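PDB 4XHC: alpha-L-rhamnosidase from Klebsiella oxytoca, which hydrolyses terminal alpha-L-rhamnose residues from rhamnosides as a family 78 glycoside hydrolase, probably within its six-hairpin catalytic domain. Local coordinates for residues A[41-46]-A[267-272]; A[94-99]-A[175-180]; A[123-128]-A[151-156]; A[207-212]-A[537-542]; A[218-223]-A[533-538]. One frame throughout, in Å; residues are numbered along the deposited sequence.

Contact 1 (A[41-46]-A[267-272]); sequences RTAEAL and VRRCLY
The carbonyl oxygen of A43 is gripped from opposite faces of its plane: R269 NH1 reaches A43 O at 3.0 Å across the contact, and L46 N, just past the C-terminal end of helix 37-45, bonds to it. The arginine donor stands well above the carbonyl plane, while the oxygen lies in the plane of the guanidinium. R269 spans the gap with a chain extended from CG to NE; its NE is held by the carbonyl of E233. On the other flank, T42 CG2 sits over the centre of the Y272 ring in a CH-pi contact, 3.8 Å from the centroid, and the same methyl lies over one face of the R268 guanidinium, off toward its rim. L46 crosses the R268 chain at about a right angle, L46 CD1 3.9 Å from R268 CD, and R268 NE bonds to T324. A43 CB packs on Y272 CB. The two helices run roughly antiparallel, and R269 thus anchors the C-terminal turn of the N-terminal helix to the catalytic domain through a buried, probably charged donor.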
# COMPACT_ATOMS: atom_id res chain seq x y z
N ARG A 41 -28.26 -4.78 22.54
CA ARG A 41 -27.52 -4.41 23.76
C ARG A 41 -27.03 -5.65 24.51
O ARG A 41 -25.95 -5.64 25.08
CB ARG A 41 -28.37 -3.52 24.69
CG ARG A 41 -28.52 -2.07 24.21
CD ARG A 41 -29.11 -1.16 25.28
NE ARG A 41 -30.28 -1.77 25.93
CZ ARG A 41 -31.56 -1.57 25.58
NH1 ARG A 41 -31.89 -0.76 24.58
NH2 ARG A 41 -32.52 -2.20 26.25
N THR A 42 -27.82 -6.71 24.49
CA THR A 42 -27.40 -7.99 25.06
C THR A 42 -26.20 -8.58 24.31
O THR A 42 -25.25 -9.08 24.91
CB THR A 42 -28.57 -8.99 25.07
OG1 THR A 42 -29.66 -8.43 25.81
CG2 THR A 42 -28.18 -10.32 25.70
N ALA A 43 -26.25 -8.53 22.98
CA ALA A 43 -25.15 -9.02 22.15
C ALA A 43 -23.87 -8.22 22.37
O ALA A 43 -22.79 -8.79 22.50
CB ALA A 43 -25.55 -8.96 20.68
N GLU A 44 -24.00 -6.90 22.41
CA GLU A 44 -22.87 -6.00 22.64
C GLU A 44 -22.18 -6.28 23.98
O GLU A 44 -20.96 -6.34 24.05
CB GLU A 44 -23.34 -4.54 22.57
CG GLU A 44 -22.25 -3.50 22.74
CD GLU A 44 -21.09 -3.69 21.77
OE1 GLU A 44 -21.35 -3.98 20.58
OE2 GLU A 44 -19.92 -3.56 22.20
N ALA A 45 -22.95 -6.47 25.05
CA ALA A 45 -22.39 -6.74 26.38
C ALA A 45 -21.60 -8.06 26.45
O ALA A 45 -20.80 -8.25 27.36
CB ALA A 45 -23.49 -6.73 27.43
N LEU A 46 -21.85 -8.97 25.50
CA LEU A 46 -21.18 -10.27 25.46
C LEU A 46 -19.99 -10.32 24.49
O LEU A 46 -19.42 -11.39 24.28
CB LEU A 46 -22.19 -11.35 25.07
CG LEU A 46 -23.37 -11.61 26.01
CD1 LEU A 46 -24.54 -12.23 25.25
CD2 LEU A 46 -22.98 -12.49 27.18
N VAL A 267 -21.95 -18.13 21.69
CA VAL A 267 -23.10 -18.68 20.94
C VAL A 267 -24.32 -17.81 21.20
O VAL A 267 -25.10 -17.50 20.31
CB VAL A 267 -23.41 -20.14 21.33
CG1 VAL A 267 -24.61 -20.66 20.56
CG2 VAL A 267 -22.19 -21.02 21.08
N ARG A 268 -24.48 -17.42 22.45
CA ARG A 268 -25.55 -16.54 22.88
C ARG A 268 -25.47 -15.18 22.18
O ARG A 268 -26.49 -14.67 21.73
CB ARG A 268 -25.47 -16.33 24.38
CG ARG A 268 -26.65 -15.63 24.99
CD ARG A 268 -26.40 -15.44 26.47
NE ARG A 268 -27.49 -14.69 27.08
CZ ARG A 268 -27.34 -13.86 28.11
NH1 ARG A 268 -26.15 -13.66 28.66
NH2 ARG A 268 -28.41 -13.23 28.59
N ARG A 269 -24.27 -14.62 22.11
CA ARG A 269 -24.04 -13.34 21.42
C ARG A 269 -24.49 -13.43 19.96
O ARG A 269 -25.14 -12.54 19.43
CB ARG A 269 -22.57 -12.93 21.50
CG ARG A 269 -22.17 -11.80 20.55
CD ARG A 269 -20.76 -11.29 20.82
NE ARG A 269 -20.18 -10.62 19.66
CZ ARG A 269 -20.39 -9.35 19.31
NH1 ARG A 269 -21.19 -8.55 20.02
NH2 ARG A 269 -19.79 -8.86 18.23
N CYS A 270 -24.14 -14.54 19.32
CA CYS A 270 -24.40 -14.71 17.90
C CYS A 270 -25.87 -14.99 17.64
O CYS A 270 -26.41 -14.54 16.63
CB CYS A 270 -23.45 -15.76 17.30
SG CYS A 270 -21.71 -15.18 17.27
N LEU A 271 -26.55 -15.66 18.57
CA LEU A 271 -28.01 -15.80 18.51
C LEU A 271 -28.72 -14.45 18.58
O LEU A 271 -29.65 -14.19 17.82
CB LEU A 271 -28.54 -16.71 19.62
CG LEU A 271 -28.52 -18.21 19.35
CD1 LEU A 271 -28.71 -18.99 20.64
CD2 LEU A 271 -29.56 -18.61 18.31
N TYR A 272 -28.29 -13.58 19.50
CA TYR A 272 -28.93 -12.28 19.67
C TYR A 272 -28.65 -11.33 18.51
O TYR A 272 -29.43 -10.43 18.23
CB TYR A 272 -28.53 -11.62 21.00
CG TYR A 272 -29.38 -12.04 22.18
CD1 TYR A 272 -30.60 -11.41 22.45
CD2 TYR A 272 -28.99 -13.08 23.02
CE1 TYR A 272 -31.39 -11.80 23.52
CE2 TYR A 272 -29.77 -13.47 24.09
CZ TYR A 272 -30.97 -12.83 24.34
OH TYR A 272 -31.73 -13.25 25.41

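Contact 2 (A[94-99]-A[175-180]); sequences SVIIDF and YLKVEV
Y175 lays its ring alongside the carboxylate of D98, both pointing the same way, with Y175 CE1 3.5 Å from D98 CG and the two planes 36° apart. D98 OD1 takes a hydrogen bond from G100 N and a salt bridge from R174. The same face of the sheet carries I96, whose CG2 stands 4.3 Å from Y175 CD1, and further along S94, whose CB meets E179 CG at 3.9 Å. On the face that carries V95, I97, L176 and V178, V95 and V178 lie side by side with V95 CG2 4.1 Å from V178 CB. L176 CB is 4.0 Å from F99 CE1 and also packs against I97. The backbones are joined through two hydrogen-bonded pairs: V95 N and V178 N each bond to the other residue's oxygen, and I97 with L176 repeats the exchange, I97 N to L176 O being nearly straight at 176°. Strands 94-99 and 175-182 are the two central strands of a six-stranded antiparallel sheet. V178 and F99 pack on strand 187-200 of the facing antiparallel sheet, an arrangement typical of the beta-sandwich.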
# COMPACT_ATOMS: atom_id res chain seq x y z
N SER A 94 13.85 -11.63 -3.60
CA SER A 94 12.63 -12.01 -2.89
C SER A 94 12.77 -13.36 -2.17
O SER A 94 13.53 -14.22 -2.60
CB SER A 94 11.43 -12.05 -3.84
OG SER A 94 11.36 -13.28 -4.53
N VAL A 95 12.03 -13.53 -1.09
CA VAL A 95 12.08 -14.78 -0.33
C VAL A 95 10.68 -15.21 0.06
O VAL A 95 9.75 -14.41 0.00
CB VAL A 95 12.89 -14.61 0.96
CG1 VAL A 95 14.36 -14.40 0.61
CG2 VAL A 95 12.37 -13.44 1.78
N ILE A 96 10.54 -16.48 0.43
CA ILE A 96 9.29 -16.97 1.01
C ILE A 96 9.54 -17.47 2.43
O ILE A 96 10.37 -18.35 2.64
CB ILE A 96 8.69 -18.11 0.19
CG1 ILE A 96 8.34 -17.61 -1.22
CG2 ILE A 96 7.44 -18.63 0.89
CD1 ILE A 96 7.97 -18.71 -2.19
N ILE A 97 8.81 -16.88 3.38
CA ILE A 97 8.90 -17.23 4.79
C ILE A 97 7.80 -18.22 5.18
O ILE A 97 6.60 -17.92 5.05
CB ILE A 97 8.75 -15.98 5.69
CG1 ILE A 97 9.65 -14.82 5.23
CG2 ILE A 97 9.05 -16.32 7.14
CD1 ILE A 97 11.12 -15.04 5.44
N ASP A 98 8.19 -19.41 5.64
CA ASP A 98 7.25 -20.40 6.16
C ASP A 98 7.08 -20.16 7.64
O ASP A 98 8.05 -20.26 8.39
CB ASP A 98 7.80 -21.82 5.93
CG ASP A 98 6.81 -22.92 6.32
OD1 ASP A 98 5.72 -22.63 6.86
OD2 ASP A 98 7.14 -24.09 6.07
N PHE A 99 5.85 -19.84 8.06
CA PHE A 99 5.56 -19.63 9.49
C PHE A 99 5.30 -20.92 10.26
O PHE A 99 5.27 -20.91 11.49
CB PHE A 99 4.43 -18.62 9.70
CG PHE A 99 4.88 -17.19 9.68
CD1 PHE A 99 5.24 -16.58 8.49
CD2 PHE A 99 4.98 -16.46 10.85
CE1 PHE A 99 5.67 -15.26 8.47
CE2 PHE A 99 5.40 -15.14 10.83
CZ PHE A 99 5.75 -14.53 9.64
N TYR A 175 2.24 -18.84 4.70
CA TYR A 175 3.41 -18.38 3.96
C TYR A 175 3.33 -16.88 3.70
O TYR A 175 2.24 -16.33 3.53
CB TYR A 175 3.56 -19.13 2.63
CG TYR A 175 3.67 -20.62 2.83
CD1 TYR A 175 4.89 -21.23 3.10
CD2 TYR A 175 2.54 -21.42 2.77
CE1 TYR A 175 4.98 -22.60 3.30
CE2 TYR A 175 2.61 -22.79 2.98
CZ TYR A 175 3.83 -23.37 3.23
OH TYR A 175 3.87 -24.72 3.43
N LEU A 176 4.51 -16.25 3.68
CA LEU A 176 4.65 -14.83 3.41
C LEU A 176 5.77 -14.63 2.39
O LEU A 176 6.92 -14.96 2.65
CB LEU A 176 4.99 -14.08 4.70
CG LEU A 176 5.51 -12.65 4.51
CD1 LEU A 176 4.47 -11.79 3.82
CD2 LEU A 176 5.90 -12.04 5.84
N LYS A 177 5.44 -14.05 1.24
CA LYS A 177 6.44 -13.70 0.26
C LYS A 177 6.82 -12.25 0.46
O LYS A 177 5.95 -11.40 0.59
CB LYS A 177 5.90 -13.87 -1.15
CG LYS A 177 6.89 -13.52 -2.25
CD LYS A 177 6.40 -14.05 -3.59
CE LYS A 177 7.24 -13.50 -4.72
NZ LYS A 177 6.68 -13.93 -6.02
N VAL A 178 8.12 -11.98 0.46
CA VAL A 178 8.65 -10.64 0.63
C VAL A 178 9.56 -10.32 -0.55
O VAL A 178 10.56 -11.00 -0.77
CB VAL A 178 9.47 -10.52 1.93
CG1 VAL A 178 10.00 -9.11 2.10
CG2 VAL A 178 8.63 -10.93 3.12
N GLU A 179 9.21 -9.28 -1.28
CA GLU A 179 9.90 -8.89 -2.49
C GLU A 179 10.42 -7.46 -2.36
O GLU A 179 9.68 -6.56 -1.99
CB GLU A 179 8.91 -8.99 -3.64
CG GLU A 179 9.51 -8.90 -5.04
CD GLU A 179 8.54 -9.38 -6.12
OE1 GLU A 179 7.35 -9.72 -5.80
OE2 GLU A 179 8.97 -9.40 -7.30
N VAL A 180 11.69 -7.26 -2.63
CA VAL A 180 12.23 -5.91 -2.71
C VAL A 180 12.05 -5.44 -4.16
O VAL A 180 12.81 -5.84 -5.04
CB VAL A 180 13.71 -5.84 -2.27
CG1 VAL A 180 14.20 -4.40 -2.28
CG2 VAL A 180 13.88 -6.43 -0.88

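Contact 3 (A[123-128]-A[151-156]); sequences HLQLTF and LQQQDL
D155 holds two side chains of the neighbouring strand through its carboxylate. Q125 NE2 bonds to D155 OD1 at 2.7 Å on the syn side, markedly bent at 132°, with the amide and carboxylate planes almost perpendicular. H123 NE2 meets D155 OD2 at 3.1 Å on its anti lone pair, close to the ring plane and nearly straight. A chi1 of 174° sets H123 CG opposite the backbone N and brings the imidazole over to the acid on the neighbouring strand. Behind these, L124 with L156 and L126 with Q154 form hydrogen-bonded antiparallel pairs, and F128 N bonds to Q152 O. Beside the F128-Q152 bond, a water links F128 O to Q152 N. On the face away from D155, L126 CD1 packs on L156 CD1 at 4.0 Å, the two side chains crossing at a slant. Strand 122-129 has 175-182 on its other side and 153-158 is outermost in the chain's six-stranded sheet, near the second subunit, where Q153 packs on W157 of that subunit; L126 and L156 face strand 106-115 of the other sheet.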
# COMPACT_ATOMS: atom_id res chain seq x y z
N HIS A 123 10.98 0.21 -1.61
CA HIS A 123 9.66 -0.23 -2.05
C HIS A 123 9.58 -1.75 -1.96
O HIS A 123 10.29 -2.47 -2.64
CB HIS A 123 9.41 0.27 -3.48
CG HIS A 123 8.15 -0.25 -4.11
ND1 HIS A 123 7.95 -0.24 -5.48
CD2 HIS A 123 7.04 -0.79 -3.57
CE1 HIS A 123 6.77 -0.76 -5.75
NE2 HIS A 123 6.19 -1.10 -4.61
N LEU A 124 8.70 -2.24 -1.09
CA LEU A 124 8.51 -3.66 -0.88
C LEU A 124 7.13 -4.07 -1.32
O LEU A 124 6.22 -3.26 -1.38
CB LEU A 124 8.62 -4.02 0.60
CG LEU A 124 9.90 -3.67 1.33
CD1 LEU A 124 9.71 -3.91 2.81
CD2 LEU A 124 11.06 -4.50 0.79
N GLN A 125 6.98 -5.37 -1.58
CA GLN A 125 5.69 -5.98 -1.84
C GLN A 125 5.57 -7.25 -1.03
O GLN A 125 6.44 -8.12 -1.11
CB GLN A 125 5.57 -6.32 -3.32
CG GLN A 125 4.49 -7.34 -3.67
CD GLN A 125 3.76 -6.98 -4.91
OE1 GLN A 125 3.89 -7.63 -5.96
NE2 GLN A 125 2.99 -5.91 -4.83
N LEU A 126 4.48 -7.36 -0.26
CA LEU A 126 4.21 -8.53 0.56
C LEU A 126 3.01 -9.29 0.04
O LEU A 126 2.03 -8.69 -0.39
CB LEU A 126 3.94 -8.10 2.00
CG LEU A 126 4.95 -7.17 2.66
CD1 LEU A 126 4.59 -7.00 4.12
CD2 LEU A 126 6.37 -7.71 2.54
N THR A 127 3.09 -10.62 0.07
CA THR A 127 1.99 -11.48 -0.36
C THR A 127 1.80 -12.59 0.66
O THR A 127 2.77 -13.21 1.11
CB THR A 127 2.27 -12.08 -1.74
OG1 THR A 127 2.71 -11.04 -2.61
CG2 THR A 127 1.03 -12.69 -2.34
N PHE A 128 0.55 -12.83 1.05
CA PHE A 128 0.22 -13.75 2.12
C PHE A 128 -0.61 -14.91 1.59
O PHE A 128 -1.57 -14.69 0.84
CB PHE A 128 -0.62 -13.04 3.17
CG PHE A 128 0.05 -11.86 3.80
CD1 PHE A 128 0.01 -10.61 3.18
CD2 PHE A 128 0.68 -11.97 5.03
CE1 PHE A 128 0.60 -9.51 3.78
CE2 PHE A 128 1.28 -10.88 5.62
CZ PHE A 128 1.24 -9.64 5.00
N LEU A 151 -7.92 -11.15 -1.81
CA LEU A 151 -6.58 -11.67 -1.97
C LEU A 151 -5.58 -10.77 -1.24
O LEU A 151 -5.55 -9.55 -1.45
CB LEU A 151 -6.23 -11.79 -3.45
CG LEU A 151 -7.14 -12.74 -4.25
CD1 LEU A 151 -6.86 -12.67 -5.73
CD2 LEU A 151 -6.96 -14.17 -3.77
N GLN A 152 -4.75 -11.38 -0.38
CA GLN A 152 -3.97 -10.67 0.63
C GLN A 152 -2.57 -10.25 0.17
O GLN A 152 -1.74 -11.08 -0.20
CB GLN A 152 -3.86 -11.53 1.89
CG GLN A 152 -5.21 -11.98 2.45
CD GLN A 152 -5.06 -12.83 3.69
OE1 GLN A 152 -5.39 -12.41 4.79
NE2 GLN A 152 -4.53 -14.04 3.52
N GLN A 153 -2.32 -8.95 0.25
CA GLN A 153 -1.28 -8.32 -0.53
C GLN A 153 -1.08 -6.90 -0.01
O GLN A 153 -2.05 -6.25 0.37
CB GLN A 153 -1.77 -8.28 -1.96
CG GLN A 153 -0.75 -7.88 -2.99
CD GLN A 153 -1.35 -7.87 -4.37
OE1 GLN A 153 -2.52 -7.53 -4.56
NE2 GLN A 153 -0.55 -8.27 -5.35
N GLN A 154 0.14 -6.39 -0.01
CA GLN A 154 0.39 -5.04 0.50
C GLN A 154 1.71 -4.48 -0.00
O GLN A 154 2.74 -5.11 0.18
CB GLN A 154 0.41 -5.05 2.04
CG GLN A 154 0.56 -3.69 2.72
CD GLN A 154 -0.59 -2.74 2.42
OE1 GLN A 154 -1.67 -2.86 3.00
NE2 GLN A 154 -0.37 -1.80 1.52
N ASP A 155 1.67 -3.29 -0.60
CA ASP A 155 2.89 -2.57 -0.99
C ASP A 155 3.25 -1.56 0.09
O ASP A 155 2.39 -0.97 0.71
CB ASP A 155 2.78 -1.90 -2.37
CG ASP A 155 2.80 -2.93 -3.53
OD1 ASP A 155 1.96 -3.86 -3.46
OD2 ASP A 155 3.64 -2.81 -4.47
N LEU A 156 4.55 -1.38 0.30
CA LEU A 156 5.08 -0.46 1.30
C LEU A 156 6.18 0.38 0.71
O LEU A 156 7.02 -0.11 -0.03
CB LEU A 156 5.69 -1.24 2.46
CG LEU A 156 4.71 -2.06 3.29
CD1 LEU A 156 5.46 -3.06 4.16
CD2 LEU A 156 3.86 -1.11 4.13
O HOH W 1 -4.40 -14.48 0.01

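Contact 4 (A[207-212]-A[537-542]); sequences PAATTS and FIRQYG
An irregular chain, 207-212, runs past the last turn of helix 534-540, with A209 CA 6.4 Å from R539 CA and T211 CA 6.7 Å from G542 CA. The helix keeps its backbone bond from Y541 N to F537 O, and G542 then leaves right-handed helical geometry with a positive phi of 57°. R539 carries the polar part of the contact. Its chain is extended from CG to NE and brings NH1 to P207 O at 2.7 Å, with the oxygen near the guanidinium plane and the donor tilted 34° from the carbonyl plane. Over one face of that guanidinium lies A209, its CB 4.2 Å from R539 NH2, offset toward the rim. R539 NH2 also forms a salt bridge with D220 of helix 214-230, so the arginine joins the loop before helix 214-230 to that helix itself. Such closure of the C-terminal helix against the start of the domain probably reflects an (alpha/alpha)6 barrel, the fold of six-hairpin glycosidases, in which the domain's first and last helices can pack together. Further along 207-212 the contact turns apolar: T211 CB rests 4.1 Å from I538 CG2, and T211 CG2 touches the same methyl. The rotation of T211 about CA-CB (chi1 -171°) that places this methyl also sends OG1 to the carbonyl of L543, with which it bonds. L216 of helix 214-230 packs on both T211 and I538.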
# COMPACT_ATOMS: atom_id res chain seq x y z
N PRO A 207 -10.12 -29.46 26.82
CA PRO A 207 -9.81 -30.86 27.17
C PRO A 207 -9.22 -31.70 26.02
O PRO A 207 -9.61 -31.53 24.86
CB PRO A 207 -11.17 -31.44 27.64
CG PRO A 207 -12.20 -30.42 27.30
CD PRO A 207 -11.49 -29.09 27.22
N ALA A 208 -8.29 -32.60 26.35
CA ALA A 208 -7.68 -33.49 25.36
C ALA A 208 -8.68 -34.57 24.95
O ALA A 208 -9.55 -34.96 25.72
CB ALA A 208 -6.42 -34.13 25.94
N ALA A 209 -8.56 -35.04 23.71
CA ALA A 209 -9.44 -36.10 23.22
C ALA A 209 -9.04 -37.46 23.82
O ALA A 209 -7.87 -37.74 24.00
CB ALA A 209 -9.40 -36.15 21.70
N THR A 210 -10.04 -38.29 24.11
CA THR A 210 -9.83 -39.62 24.66
C THR A 210 -9.35 -40.64 23.63
O THR A 210 -8.55 -41.51 23.94
CB THR A 210 -11.13 -40.17 25.25
OG1 THR A 210 -11.59 -39.28 26.26
CG2 THR A 210 -10.95 -41.59 25.84
N THR A 211 -9.84 -40.52 22.40
CA THR A 211 -9.67 -41.55 21.36
C THR A 211 -8.30 -42.24 21.36
O THR A 211 -7.26 -41.58 21.37
CB THR A 211 -9.96 -40.96 19.95
OG1 THR A 211 -10.01 -42.02 18.98
CG2 THR A 211 -8.90 -39.94 19.53
N SER A 212 -8.30 -43.57 21.35
CA SER A 212 -7.06 -44.34 21.27
C SER A 212 -6.64 -44.62 19.82
O SER A 212 -5.69 -45.37 19.57
CB SER A 212 -7.19 -45.66 22.04
OG SER A 212 -8.19 -46.48 21.45
N PHE A 537 -17.89 -35.16 16.57
CA PHE A 537 -18.19 -36.58 16.40
C PHE A 537 -17.26 -37.45 17.26
O PHE A 537 -17.71 -38.38 17.94
CB PHE A 537 -18.05 -37.01 14.94
CG PHE A 537 -19.11 -36.45 14.04
CD1 PHE A 537 -20.46 -36.71 14.28
CD2 PHE A 537 -18.77 -35.70 12.92
CE1 PHE A 537 -21.44 -36.20 13.44
CE2 PHE A 537 -19.74 -35.19 12.08
CZ PHE A 537 -21.08 -35.44 12.34
N ILE A 538 -15.97 -37.14 17.22
CA ILE A 538 -14.98 -37.95 17.91
C ILE A 538 -15.19 -37.86 19.42
O ILE A 538 -15.20 -38.88 20.10
CB ILE A 538 -13.55 -37.56 17.49
CG1 ILE A 538 -13.30 -38.02 16.05
CG2 ILE A 538 -12.51 -38.19 18.41
CD1 ILE A 538 -12.16 -37.31 15.36
N ARG A 539 -15.40 -36.65 19.92
CA ARG A 539 -15.56 -36.43 21.36
C ARG A 539 -16.93 -36.83 21.90
O ARG A 539 -17.03 -37.50 22.91
CB ARG A 539 -15.27 -34.96 21.71
CG ARG A 539 -13.80 -34.59 21.58
CD ARG A 539 -13.61 -33.10 21.39
NE ARG A 539 -12.22 -32.78 21.07
CZ ARG A 539 -11.34 -32.25 21.92
NH1 ARG A 539 -11.68 -31.95 23.17
NH2 ARG A 539 -10.11 -32.00 21.51
N GLN A 540 -17.99 -36.42 21.21
CA GLN A 540 -19.36 -36.68 21.65
C GLN A 540 -19.74 -38.16 21.57
O GLN A 540 -20.46 -38.64 22.43
CB GLN A 540 -20.36 -35.85 20.82
CG GLN A 540 -21.79 -35.86 21.33
CD GLN A 540 -21.95 -35.20 22.67
OE1 GLN A 540 -21.19 -34.31 23.04
NE2 GLN A 540 -22.94 -35.64 23.41
N TYR A 541 -19.29 -38.86 20.53
CA TYR A 541 -19.63 -40.28 20.35
C TYR A 541 -18.52 -41.24 20.79
O TYR A 541 -18.66 -42.46 20.67
CB TYR A 541 -20.01 -40.56 18.90
CG TYR A 541 -21.28 -39.86 18.49
CD1 TYR A 541 -21.26 -38.53 18.10
CD2 TYR A 541 -22.51 -40.52 18.52
CE1 TYR A 541 -22.42 -37.87 17.72
CE2 TYR A 541 -23.68 -39.87 18.15
CZ TYR A 541 -23.62 -38.55 17.75
OH TYR A 541 -24.75 -37.88 17.38
N GLY A 542 -17.43 -40.68 21.31
CA GLY A 542 -16.33 -41.48 21.84
C GLY A 542 -15.76 -42.43 20.81
O GLY A 542 -15.56 -43.60 21.09

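Contact 5 (A[218-223]-A[533-538]); sequences AIDNVA and TPAWFI
The carboxylate of D220 turns OD1 onto A535, 3.4 Å from A535 CB, while OD2 forms a salt bridge with R539, one turn beyond A535 on helix 534-540. With chi1 at 178°, the side chain of D220 leans toward that helix and brings the carboxylate up to it. The puckered pyrrolidine ring of P534 is met at its CB: I219 CG2 comes within 3.7 Å of P534 CB, the two side chains crossing at about a right angle. The helices cross at 132° between their N-to-C directions, with axes 8.9 Å apart and D220 and A535 nearest at the backbone. This is helix-to-helix packing within the six-hairpin, probably (alpha/alpha)6-barrel, catalytic domain, and it sets the domain's first long helix against its last. Small residues let them come close where A223 CB and A535 CB stand 3.8 Å apart. I538 adds its CD1, which reaches D220 CB at 4.3 Å and lies near I219 CG2. W493 of helix 482-498 packs on both I219 and P534, while F504 lies against I219 and A223, and V256 of helix 247-259 packs on A535.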
# COMPACT_ATOMS: atom_id res chain seq x y z
N ALA A 218 -5.12 -37.18 15.10
CA ALA A 218 -4.53 -36.23 14.15
C ALA A 218 -5.58 -35.33 13.50
O ALA A 218 -5.36 -34.13 13.33
CB ALA A 218 -3.75 -36.98 13.08
N ILE A 219 -6.72 -35.92 13.16
CA ILE A 219 -7.85 -35.18 12.59
C ILE A 219 -8.45 -34.22 13.62
O ILE A 219 -8.77 -33.07 13.30
CB ILE A 219 -8.94 -36.15 12.08
CG1 ILE A 219 -8.44 -36.86 10.82
CG2 ILE A 219 -10.24 -35.42 11.78
CD1 ILE A 219 -9.26 -38.06 10.40
N ASP A 220 -8.62 -34.69 14.84
CA ASP A 220 -9.12 -33.84 15.92
C ASP A 220 -8.21 -32.62 16.15
O ASP A 220 -8.71 -31.52 16.36
CB ASP A 220 -9.29 -34.64 17.21
CG ASP A 220 -9.77 -33.79 18.38
OD1 ASP A 220 -10.99 -33.51 18.47
OD2 ASP A 220 -8.91 -33.40 19.20
N ASN A 221 -6.90 -32.82 16.12
CA ASN A 221 -5.96 -31.71 16.31
C ASN A 221 -6.12 -30.64 15.25
O ASN A 221 -6.15 -29.45 15.56
CB ASN A 221 -4.51 -32.19 16.35
CG ASN A 221 -4.17 -32.91 17.63
OD1 ASN A 221 -4.68 -32.58 18.70
ND2 ASN A 221 -3.30 -33.90 17.53
N VAL A 222 -6.23 -31.05 14.00
CA VAL A 222 -6.44 -30.10 12.92
C VAL A 222 -7.79 -29.39 13.04
O VAL A 222 -7.89 -28.19 12.79
CB VAL A 222 -6.30 -30.80 11.56
CG1 VAL A 222 -6.77 -29.90 10.43
CG2 VAL A 222 -4.86 -31.23 11.35
N ALA A 223 -8.82 -30.13 13.43
CA ALA A 223 -10.16 -29.57 13.63
C ALA A 223 -10.17 -28.48 14.69
O ALA A 223 -10.71 -27.41 14.48
CB ALA A 223 -11.13 -30.67 14.02
N THR A 533 -16.13 -30.39 12.31
CA THR A 533 -17.04 -31.17 13.14
C THR A 533 -16.52 -32.54 13.56
O THR A 533 -17.01 -33.09 14.55
CB THR A 533 -18.40 -31.36 12.46
OG1 THR A 533 -18.21 -31.70 11.08
CG2 THR A 533 -19.21 -30.09 12.56
N PRO A 534 -15.54 -33.11 12.85
CA PRO A 534 -14.99 -34.36 13.36
C PRO A 534 -14.58 -34.32 14.84
O PRO A 534 -14.69 -35.32 15.54
CB PRO A 534 -13.77 -34.58 12.47
CG PRO A 534 -14.22 -34.05 11.15
CD PRO A 534 -15.10 -32.86 11.47
N ALA A 535 -14.12 -33.16 15.31
CA ALA A 535 -13.85 -32.99 16.73
C ALA A 535 -15.10 -33.30 17.58
O ALA A 535 -14.99 -33.97 18.61
CB ALA A 535 -13.35 -31.58 17.00
N TRP A 536 -16.26 -32.83 17.13
CA TRP A 536 -17.52 -33.10 17.83
C TRP A 536 -17.89 -34.59 17.77
O TRP A 536 -18.14 -35.20 18.80
CB TRP A 536 -18.67 -32.26 17.27
CG TRP A 536 -19.98 -32.43 17.99
CD1 TRP A 536 -20.29 -31.99 19.25
CD2 TRP A 536 -21.15 -33.09 17.50
NE1 TRP A 536 -21.58 -32.34 19.57
CE2 TRP A 536 -22.13 -33.01 18.51
CE3 TRP A 536 -21.46 -33.73 16.30
CZ2 TRP A 536 -23.40 -33.56 18.36
CZ3 TRP A 536 -22.74 -34.27 16.15
CH2 TRP A 536 -23.69 -34.18 17.18
N PHE A 537 -17.89 -35.16 16.57
CA PHE A 537 -18.19 -36.58 16.40
C PHE A 537 -17.26 -37.45 17.26
O PHE A 537 -17.71 -38.38 17.94
CB PHE A 537 -18.05 -37.01 14.94
CG PHE A 537 -19.11 -36.45 14.04
CD1 PHE A 537 -20.46 -36.71 14.28
CD2 PHE A 537 -18.77 -35.70 12.92
CE1 PHE A 537 -21.44 -36.20 13.44
CE2 PHE A 537 -19.74 -35.19 12.08
CZ PHE A 537 -21.08 -35.44 12.34
N ILE A 538 -15.97 -37.14 17.22
CA ILE A 538 -14.98 -37.95 17.91
C ILE A 538 -15.19 -37.86 19.42
O ILE A 538 -15.20 -38.88 20.10
CB ILE A 538 -13.55 -37.56 17.49
CG1 ILE A 538 -13.30 -38.02 16.05
CG2 ILE A 538 -12.51 -38.19 18.41
CD1 ILE A 538 -12.16 -37.31 15.36

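How the contacts relate
From the N terminus, residues 41-46 open the loop that contact 1 closes at 267-272, tying the N-terminal helix to the catalytic domain. Within that span lies the whole beta-sandwich domain: contact 2 joins 94-99 to 175-180, and contact 3 joins 123-128 to 151-156 inside contact 2. Their strands 175-182 and 122-129 are neighbours, with K177 N 2.8 Å from T127 O, so both belong to one sheet. Contacts 4 and 5 start at 207-212 and 218-223, before contact 1 closes, and therefore cross it. Both end on helix 534-540, sharing F537 and I538, and bring the catalytic domain's beginning to its end; their nearest atoms lie about 13 Å (contact 4) and 11 Å (contact 5) from contact 1.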